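Beta-glucoside kinase (Listeria monocytogenes, PDB 4HTL) phosphorylates cellobiose with ATP to give cellobiose-6'-phosphate, and may also regulate transcription of the cellobiose-PTS operon. Local coordinates at residues Asn108-Gly120 and Thr273-Tyr287. Residues are numbered along the deposited sequence; the frame is centred on the assembly and turned at random.
Sequences NCALLAEKWLGKG and TATHKNQAGLLGAVY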
loop_
_atom_site.group_PDB
_atom_site.type_symbol
_atom_site.label_atom_id
_atom_site.label_comp_id
_atom_site.label_asym_id
_atom_site.label_seq_id
_atom_site.Cartn_x
_atom_site.Cartn_y
_atom_site.Cartn_z
ATOM N N ASN A 108 -8.578 10.443 6.159
ATOM C CA ASN A 108 -7.748 10.320 7.330
ATOM C C ASN A 108 -8.496 10.620 8.584
ATOM O O ASN A 108 -8.360 9.870 9.537
ATOM C CB ASN A 108 -6.501 11.189 7.257
ATOM C CG ASN A 108 -5.507 10.731 6.160
ATOM O OD1 ASN A 108 -5.633 9.634 5.605
ATOM N ND2 ASN A 108 -4.532 11.604 5.838
ATOM N N CYS A 109 -9.335 11.664 8.589
ATOM C CA CYS A 109 -10.130 11.975 9.777
ATOM C C CYS A 109 -11.101 10.823 10.107
ATOM O O CYS A 109 -11.214 10.411 11.251
ATOM C CB CYS A 109 -10.895 13.285 9.596
ATOM S SG CYS A 109 -9.862 14.742 9.745
ATOM N N ALA A 110 -11.732 10.238 9.108
ATOM C CA ALA A 110 -12.664 9.158 9.369
ATOM C C ALA A 110 -11.911 7.962 9.922
ATOM O O ALA A 110 -12.440 7.260 10.792
ATOM C CB ALA A 110 -13.462 8.754 8.118
ATOM N N LEU A 111 -10.680 7.734 9.463
ATOM C CA LEU A 111 -9.898 6.653 10.043
ATOM C C LEU A 111 -9.572 6.970 11.520
ATOM O O LEU A 111 -9.640 6.111 12.364
ATOM C CB LEU A 111 -8.627 6.426 9.266
ATOM C CG LEU A 111 -7.756 5.256 9.752
ATOM C CD1 LEU A 111 -7.007 4.605 8.595
ATOM C CD2 LEU A 111 -6.762 5.740 10.834
ATOM N N LEU A 112 -9.190 8.207 11.782
ATOM C CA LEU A 112 -8.865 8.622 13.138
ATOM C C LEU A 112 -10.049 8.456 14.087
ATOM O O LEU A 112 -9.844 8.096 15.243
ATOM C CB LEU A 112 -8.308 10.042 13.152
ATOM C CG LEU A 112 -6.907 10.258 12.529
ATOM C CD1 LEU A 112 -6.580 11.758 12.471
ATOM C CD2 LEU A 112 -5.782 9.432 13.150
ATOM N N ALA A 113 -11.269 8.676 13.596
ATOM C CA ALA A 113 -12.467 8.413 14.394
ATOM C C ALA A 113 -12.531 6.917 14.767
ATOM O O ALA A 113 -12.842 6.544 15.933
ATOM C CB ALA A 113 -13.734 8.897 13.710
ATOM N N GLU A 114 -12.241 6.071 13.788
ATOM C CA GLU A 114 -12.199 4.627 14.024
ATOM C C GLU A 114 -11.159 4.222 15.098
ATOM O O GLU A 114 -11.437 3.368 15.970
ATOM C CB GLU A 114 -11.972 3.863 12.689
ATOM C CG GLU A 114 -12.583 2.459 12.679
ATOM C CD GLU A 114 -14.081 2.473 12.766
ATOM O OE1 GLU A 114 -14.641 1.978 13.766
ATOM O OE2 GLU A 114 -14.665 3.006 11.826
ATOM N N LYS A 115 -9.979 4.842 15.017
ATOM C CA LYS A 115 -8.874 4.634 15.971
ATOM C C LYS A 115 -9.266 5.142 17.384
ATOM O O LYS A 115 -8.975 4.508 18.406
ATOM C CB LYS A 115 -7.593 5.332 15.501
ATOM C CG LYS A 115 -6.460 5.309 16.515
ATOM C CD LYS A 115 -6.029 3.854 16.788
ATOM C CE LYS A 115 -4.788 3.649 17.661
ATOM N NZ LYS A 115 -4.554 2.169 17.901
ATOM N N TRP A 116 -9.900 6.306 17.436
ATOM C CA TRP A 116 -10.201 6.975 18.726
ATOM C C TRP A 116 -11.334 6.335 19.462
ATOM O O TRP A 116 -11.215 5.933 20.628
ATOM C CB TRP A 116 -10.523 8.441 18.426
ATOM C CG TRP A 116 -10.734 9.314 19.633
ATOM C CD1 TRP A 116 -10.364 9.065 20.958
ATOM C CD2 TRP A 116 -11.394 10.605 19.660
ATOM N NE1 TRP A 116 -10.761 10.100 21.785
ATOM C CE2 TRP A 116 -11.375 11.053 21.065
ATOM C CE3 TRP A 116 -12.004 11.397 18.708
ATOM C CZ2 TRP A 116 -11.933 12.245 21.444
ATOM C CZ3 TRP A 116 -12.564 12.599 19.105
ATOM C CH2 TRP A 116 -12.502 13.037 20.435
ATOM N N LEU A 117 -12.458 6.192 18.759
ATOM C CA LEU A 117 -13.740 5.846 19.357
ATOM C C LEU A 117 -14.397 4.605 18.780
ATOM O O LEU A 117 -15.421 4.148 19.297
ATOM C CB LEU A 117 -14.710 7.028 19.179
ATOM C CG LEU A 117 -14.249 8.327 19.847
ATOM C CD1 LEU A 117 -15.217 9.473 19.460
ATOM C CD2 LEU A 117 -14.080 8.216 21.382
ATOM N N GLY A 118 -13.818 4.042 17.727
ATOM C CA GLY A 118 -14.447 2.976 17.044
ATOM C C GLY A 118 -13.740 1.641 17.243
ATOM O O GLY A 118 -13.330 1.324 18.324
ATOM N N LYS A 119 -13.628 0.878 16.158
ATOM C CA LYS A 119 -13.170 -0.540 16.177
ATOM C C LYS A 119 -11.671 -0.681 16.055
ATOM O O LYS A 119 -11.146 -1.791 16.121
ATOM C CB LYS A 119 -13.848 -1.315 15.036
ATOM C CG LYS A 119 -15.349 -1.422 15.139
ATOM C CD LYS A 119 -15.918 -2.110 13.920
ATOM C CE LYS A 119 -17.360 -2.491 14.051
ATOM N NZ LYS A 119 -17.783 -3.203 12.803
ATOM N N GLY A 120 -10.966 0.445 15.877
ATOM C CA GLY A 120 -9.492 0.365 15.679
ATOM C C GLY A 120 -8.689 0.815 16.897
ATOM O O GLY A 120 -7.486 1.095 16.784
ATOM N N THR A 273 -17.814 -3.508 8.926
ATOM C CA THR A 273 -18.180 -2.138 8.693
ATOM C C THR A 273 -17.461 -1.130 9.589
ATOM O O THR A 273 -17.131 -1.410 10.735
ATOM C CB THR A 273 -19.692 -1.914 8.840
ATOM O OG1 THR A 273 -20.122 -2.359 10.141
ATOM C CG2 THR A 273 -20.461 -2.639 7.684
ATOM N N ALA A 274 -17.233 0.050 9.035
ATOM C CA ALA A 274 -16.730 1.203 9.789
ATOM C C ALA A 274 -17.843 1.667 10.728
ATOM O O ALA A 274 -18.993 1.405 10.480
ATOM C CB ALA A 274 -16.382 2.336 8.800
ATOM N N THR A 275 -17.482 2.385 11.782
ATOM C CA THR A 275 -18.438 2.950 12.718
ATOM C C THR A 275 -18.546 4.484 12.557
ATOM O O THR A 275 -17.762 5.149 11.867
ATOM C CB THR A 275 -18.052 2.608 14.165
ATOM O OG1 THR A 275 -16.775 3.165 14.478
ATOM C CG2 THR A 275 -18.041 1.080 14.449
ATOM N N HIS A 276 -19.503 5.073 13.269
ATOM C CA HIS A 276 -19.663 6.538 13.302
ATOM C C HIS A 276 -19.823 7.113 11.914
ATOM O O HIS A 276 -19.242 8.179 11.595
ATOM C CB HIS A 276 -18.496 7.213 14.046
ATOM C CG HIS A 276 -18.299 6.708 15.447
ATOM N ND1 HIS A 276 -17.522 5.632 15.730
ATOM C CD2 HIS A 276 -18.837 7.141 16.665
ATOM C CE1 HIS A 276 -17.555 5.402 17.087
ATOM N NE2 HIS A 276 -18.383 6.303 17.644
ATOM N N LYS A 277 -20.602 6.447 11.065
ATOM C CA LYS A 277 -20.818 6.899 9.695
ATOM C C LYS A 277 -21.177 8.403 9.620
ATOM O O LYS A 277 -20.688 9.137 8.751
ATOM C CB LYS A 277 -21.966 6.099 9.038
ATOM C CG LYS A 277 -22.531 6.728 7.759
ATOM C CD LYS A 277 -23.746 5.970 7.214
ATOM C CE LYS A 277 -23.344 4.866 6.257
ATOM N NZ LYS A 277 -22.880 5.323 4.892
ATOM N N ASN A 278 -22.071 8.844 10.519
ATOM C CA ASN A 278 -22.541 10.232 10.435
ATOM C C ASN A 278 -21.526 11.290 10.868
ATOM O O ASN A 278 -21.400 12.340 10.242
ATOM C CB ASN A 278 -23.892 10.351 11.150
ATOM C CG ASN A 278 -24.950 9.446 10.508
ATOM O OD1 ASN A 278 -25.266 9.532 9.271
ATOM N ND2 ASN A 278 -25.448 8.514 11.304
ATOM N N GLN A 279 -20.782 10.996 11.927
ATOM C CA GLN A 279 -19.939 11.979 12.573
ATOM C C GLN A 279 -18.427 11.711 12.507
ATOM O O GLN A 279 -17.639 12.445 13.155
ATOM C CB GLN A 279 -20.425 12.134 14.022
ATOM C CG GLN A 279 -21.887 12.616 14.087
ATOM C CD GLN A 279 -22.384 12.945 15.473
ATOM O OE1 GLN A 279 -22.058 12.260 16.444
ATOM N NE2 GLN A 279 -23.213 13.977 15.562
ATOM N N ALA A 280 -18.015 10.640 11.827
ATOM C CA ALA A 280 -16.578 10.294 11.759
ATOM C C ALA A 280 -15.642 11.430 11.357
ATOM O O ALA A 280 -14.575 11.594 11.974
ATOM C CB ALA A 280 -16.314 9.038 10.936
ATOM N N GLY A 281 -16.009 12.193 10.331
ATOM C CA GLY A 281 -15.174 13.327 9.910
ATOM C C GLY A 281 -14.981 14.328 11.042
ATOM O O GLY A 281 -13.869 14.747 11.287
ATOM N N LEU A 282 -16.082 14.739 11.698
ATOM C CA LEU A 282 -15.996 15.678 12.793
ATOM C C LEU A 282 -15.138 15.153 13.911
ATOM O O LEU A 282 -14.259 15.858 14.446
ATOM C CB LEU A 282 -17.401 16.006 13.352
ATOM C CG LEU A 282 -18.388 16.695 12.409
ATOM C CD1 LEU A 282 -19.782 16.707 13.052
ATOM C CD2 LEU A 282 -17.905 18.099 12.027
ATOM N N LEU A 283 -15.395 13.905 14.280
ATOM C CA LEU A 283 -14.697 13.314 15.419
ATOM C C LEU A 283 -13.205 13.123 15.116
ATOM O O LEU A 283 -12.335 13.444 15.957
ATOM C CB LEU A 283 -15.364 11.999 15.802
ATOM C CG LEU A 283 -16.774 12.067 16.365
ATOM C CD1 LEU A 283 -17.437 10.677 16.313
ATOM C CD2 LEU A 283 -16.761 12.658 17.773
ATOM N N GLY A 284 -12.886 12.697 13.913
ATOM C CA GLY A 284 -11.467 12.540 13.567
ATOM C C GLY A 284 -10.720 13.844 13.464
ATOM O O GLY A 284 -9.527 13.933 13.826
ATOM N N ALA A 285 -11.413 14.879 12.986
ATOM C CA ALA A 285 -10.817 16.218 12.912
ATOM C C ALA A 285 -10.436 16.628 14.333
ATOM O O ALA A 285 -9.348 17.151 14.571
ATOM C CB ALA A 285 -11.792 17.215 12.288
ATOM N N VAL A 286 -11.347 16.395 15.273
ATOM C CA VAL A 286 -11.090 16.675 16.673
ATOM C C VAL A 286 -9.912 15.898 17.235
ATOM O O VAL A 286 -9.045 16.475 17.906
ATOM C CB VAL A 286 -12.372 16.584 17.535
ATOM C CG1 VAL A 286 -12.060 16.657 19.059
ATOM C CG2 VAL A 286 -13.326 17.695 17.084
ATOM N N TYR A 287 -9.871 14.605 16.981
ATOM C CA TYR A 287 -8.726 13.821 17.382
ATOM C C TYR A 287 -7.414 14.409 16.894
ATOM O O TYR A 287 -6.463 14.562 17.687
ATOM C CB TYR A 287 -8.884 12.383 16.937
ATOM C CG TYR A 287 -7.820 11.447 17.412
ATOM C CD1 TYR A 287 -7.947 10.777 18.626
ATOM C CD2 TYR A 287 -6.742 11.151 16.613
ATOM C CE1 TYR A 287 -7.001 9.876 19.047
ATOM C CE2 TYR A 287 -5.791 10.235 17.028
ATOM C CZ TYR A 287 -5.934 9.612 18.256
ATOM O OH TYR A 287 -5.016 8.686 18.693
HETATM O O HOH W 1 -19.608 -1.141 12.242
#
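K119 NZ donates a hydrogen bond of 2.8 Å to a lone pair of T273 O; the extended lysine carries its ammonium to this carbonyl and also salt-bridges E272. T275, small and bearing a hydroxyl beside its N-H, suits a carboxylate: its N donates to the syn lone pair of E114 OE2 (2.9 Å) and its OG1 to E114 OE1. The bend at chi2 (65°) turns the glutamate toward this loop, and K119 N takes the anti lone pair of OE1, tying both loops to one buried carboxylate. The flat ring of H276 donates from ND1 to T275 OG1 while its CE1 edge meets L117 O. In the helix, A280 meets A113 CB to CB at 3.8 Å. Branched L283 reaches L117 CD1 with both methyls, and G284, lacking a side chain, lets its CA approach C109 O to 3.2 Å in a CA-H...O contact. With A280, G284, C109 and A113 at the crossing, the axes of 108-117 and 280-287 come within 6.8 Å at 79°. Beyond it two broad aromatics meet obliquely, Y287 CD1 lying 3.3 Å from W116 CG, over one indole face. In this actin-like ATPase fold, L282 and V286 pack on strand 6-11, while A285 and C109 share strand 59-64.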